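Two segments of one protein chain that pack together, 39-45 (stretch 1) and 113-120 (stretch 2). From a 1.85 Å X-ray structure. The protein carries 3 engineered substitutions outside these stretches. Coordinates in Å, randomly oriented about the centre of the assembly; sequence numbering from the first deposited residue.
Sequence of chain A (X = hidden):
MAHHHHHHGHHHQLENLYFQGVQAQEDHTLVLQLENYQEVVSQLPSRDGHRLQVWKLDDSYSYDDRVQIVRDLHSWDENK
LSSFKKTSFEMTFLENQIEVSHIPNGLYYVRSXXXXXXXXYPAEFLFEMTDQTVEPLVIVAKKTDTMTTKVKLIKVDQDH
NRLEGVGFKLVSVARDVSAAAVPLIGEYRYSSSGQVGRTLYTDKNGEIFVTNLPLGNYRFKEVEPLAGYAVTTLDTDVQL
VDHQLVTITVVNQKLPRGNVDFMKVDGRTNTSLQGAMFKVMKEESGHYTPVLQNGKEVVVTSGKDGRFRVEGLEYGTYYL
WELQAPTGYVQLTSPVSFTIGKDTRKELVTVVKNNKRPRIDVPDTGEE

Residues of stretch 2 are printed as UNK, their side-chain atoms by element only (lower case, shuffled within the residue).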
# COMPACT_ATOMS: atom_id res chain seq x y z
N GLU A 39 17.40 -3.88 5.21
CA GLU A 39 16.41 -3.79 4.12
C GLU A 39 16.99 -3.77 2.71
O GLU A 39 16.47 -4.39 1.83
CB GLU A 39 15.50 -2.55 4.32
CG GLU A 39 14.29 -2.50 3.34
CD GLU A 39 13.27 -1.42 3.66
OE1 GLU A 39 13.51 -0.24 3.33
OE2 GLU A 39 12.19 -1.72 4.24
N VAL A 40 18.01 -2.97 2.47
CA VAL A 40 18.71 -3.00 1.19
C VAL A 40 19.16 -4.40 0.88
O VAL A 40 18.88 -4.92 -0.20
CB VAL A 40 19.99 -2.11 1.23
CG1 VAL A 40 20.83 -2.33 0.02
CG2 VAL A 40 19.63 -0.63 1.45
N VAL A 41 19.84 -5.04 1.82
CA VAL A 41 20.32 -6.42 1.58
C VAL A 41 19.13 -7.31 1.22
O VAL A 41 19.15 -8.06 0.23
CB VAL A 41 20.99 -6.94 2.85
CG1 VAL A 41 21.09 -8.45 2.85
CG2 VAL A 41 22.34 -6.31 3.05
N SER A 42 18.05 -7.18 1.98
CA SER A 42 16.87 -8.00 1.72
C SER A 42 16.44 -7.85 0.29
O SER A 42 15.90 -8.75 -0.28
CB SER A 42 15.75 -7.66 2.67
OG SER A 42 15.16 -6.45 2.33
N GLN A 43 16.71 -6.73 -0.33
CA GLN A 43 16.23 -6.54 -1.68
C GLN A 43 17.18 -7.14 -2.72
O GLN A 43 16.83 -7.10 -3.92
CB GLN A 43 16.02 -5.06 -1.99
CG GLN A 43 14.99 -4.29 -1.19
CD GLN A 43 15.11 -2.80 -1.53
OE1 GLN A 43 14.70 -2.35 -2.63
NE2 GLN A 43 15.70 -2.02 -0.63
N LEU A 44 18.33 -7.68 -2.30
CA LEU A 44 19.27 -8.25 -3.27
C LEU A 44 18.91 -9.64 -3.73
O LEU A 44 18.66 -10.52 -2.92
CB LEU A 44 20.66 -8.34 -2.73
CG LEU A 44 21.28 -7.01 -2.37
CD1 LEU A 44 22.70 -7.28 -1.95
CD2 LEU A 44 21.22 -6.04 -3.55
N PRO A 45 18.96 -9.87 -5.03
CA PRO A 45 18.72 -11.27 -5.45
C PRO A 45 19.71 -12.22 -4.82
O PRO A 45 19.29 -13.22 -4.21
CB PRO A 45 18.90 -11.23 -6.96
CG PRO A 45 18.51 -9.84 -7.32
CD PRO A 45 19.00 -8.95 -6.18
N UNK A 113 28.29 1.83 -4.47
CA UNK A 113 28.50 0.60 -3.70
C UNK A 113 27.67 -0.55 -4.31
O UNK A 113 28.17 -1.65 -4.38
c UNK A 113 28.26 -0.50 -1.47
c UNK A 113 29.15 1.83 -1.75
c UNK A 113 28.17 0.81 -2.28
c UNK A 113 29.01 2.23 -0.32
N UNK A 114 26.47 -0.25 -4.80
CA UNK A 114 25.58 -1.28 -5.32
C UNK A 114 24.76 -0.71 -6.44
O UNK A 114 24.23 0.39 -6.35
c UNK A 114 23.63 -2.80 -4.88
c UNK A 114 24.52 -1.70 -4.28
c UNK A 114 24.15 -2.66 -2.00
c UNK A 114 25.15 -2.19 -3.02
N UNK A 115 24.61 -1.45 -7.52
CA UNK A 115 23.82 -0.93 -8.58
C UNK A 115 23.16 -2.06 -9.31
O UNK A 115 23.82 -2.72 -10.10
o UNK A 115 21.47 0.86 -10.38
c UNK A 115 23.89 0.56 -10.69
n UNK A 115 22.84 2.52 -9.58
c UNK A 115 22.63 1.34 -10.21
c UNK A 115 24.67 -0.10 -9.54
N UNK A 116 21.87 -2.29 -9.03
CA UNK A 116 21.11 -3.40 -9.58
C UNK A 116 19.78 -2.89 -10.07
O UNK A 116 19.41 -1.73 -9.88
c UNK A 116 22.15 -5.03 -8.04
c UNK A 116 20.88 -4.55 -8.56
o UNK A 116 20.05 -4.12 -7.45
N UNK A 117 19.07 -3.80 -10.70
CA UNK A 117 17.72 -3.56 -11.18
C UNK A 117 16.76 -3.31 -10.05
O UNK A 117 15.74 -2.72 -10.26
c UNK A 117 18.01 -5.14 -13.15
o UNK A 117 17.90 -6.31 -13.60
c UNK A 117 17.21 -4.80 -11.91
o UNK A 117 18.74 -4.26 -13.68
N UNK A 118 17.07 -3.82 -8.87
CA UNK A 118 16.22 -3.68 -7.73
C UNK A 118 16.70 -2.54 -6.86
O UNK A 118 15.90 -1.73 -6.42
c UNK A 118 16.23 -4.97 -6.92
N UNK A 119 18.01 -2.50 -6.63
CA UNK A 119 18.62 -1.67 -5.59
C UNK A 119 19.82 -0.86 -6.11
O UNK A 119 20.73 -1.42 -6.70
c UNK A 119 20.11 -1.85 -3.54
c UNK A 119 18.05 -3.16 -3.72
c UNK A 119 19.18 -2.59 -4.50
N UNK A 120 19.82 0.43 -5.84
CA UNK A 120 20.93 1.31 -6.13
C UNK A 120 21.39 1.93 -4.83
O UNK A 120 20.56 2.41 -4.05
o UNK A 120 20.31 1.84 -8.32
c UNK A 120 20.48 2.39 -7.04

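Position 113 carries four carbons, forked at the first, with one arm two carbons long. That is a beta-branched aliphatic chain, isoleucine. Ile113 sits where the chain turns a corner, and its side chain is out of reach of stretch 1.

Position 114 repeats the pattern: four carbons, forked at the first, one arm longer. It points toward stretch 1, and its carbons meet the methyls of Val40 and Leu44. This is Ile114, with chi1 m and chi2 t. Its CD1 lies 3.9 Å from CG1 of Val40, and its CG2 lies 4.3 Å from CD2 of Leu44, so the side chain reaches both residues.

Position 115 has three carbons in line, the third bearing one oxygen and one nitrogen: a primary amide, hence glutamine. Gln115 is exposed and out of reach of stretch 1.

Position 116 shows one carbon carrying an oxygen and a carbon, which makes it threonine. Although its CB points toward stretch 1, Thr116 works mainly within its own loop. Its OG1 accepts a hydrogen bond from N of residue 119 at 2.7 Å and a weak one from N of residue 118 at 3.3 Å, while its own N donates to O of residue 119 at 2.7 Å. The turn is thereby tied across its base.

Position 117 has two carbons, the second ending in two oxygens: a carboxylate one carbon from CB, aspartate. Asp117 is exposed and makes no contact with stretch 1.

Position 118 has a single carbon, CB, pointing toward stretch 1 and lying 3.7 Å from O of Gln43; this is alanine, Ala118.

Position 119 has one carbon carrying two more, packed against Val40, Gln43 and Leu44; this is valine, chi1 t. Val119 has the largest covered area in the contact. Its CG2 lies a tight 3.3 Å from CB of Gln43, its CG1 3.7 Å from CG1 of Val40, and its CB 4.1 Å from CD2 of Leu44.

Position 120 has one carbon then one oxygen: serine. Ser120 points away from stretch 1.

The contact is mostly apolar packing, with the aliphatic CB of Gln43 on Val119 and the Gln43 carbonyl oxygen against Ala118 CB. Val40, Gln43 and Leu44, spaced over about one helical turn's worth of sequence, converge on Val119, and Ile114 adds a second contact to both Val40 and Leu44. No hydrogen bond crosses the contact; several are made within each stretch: Gln43 N and Leu44 N bond back to Val40 O (2.8 Å) and Val41 O (2.7 Å), while the threonine braces the 116-119 turn.

Stretch 2 113-120: IIQTDAVS
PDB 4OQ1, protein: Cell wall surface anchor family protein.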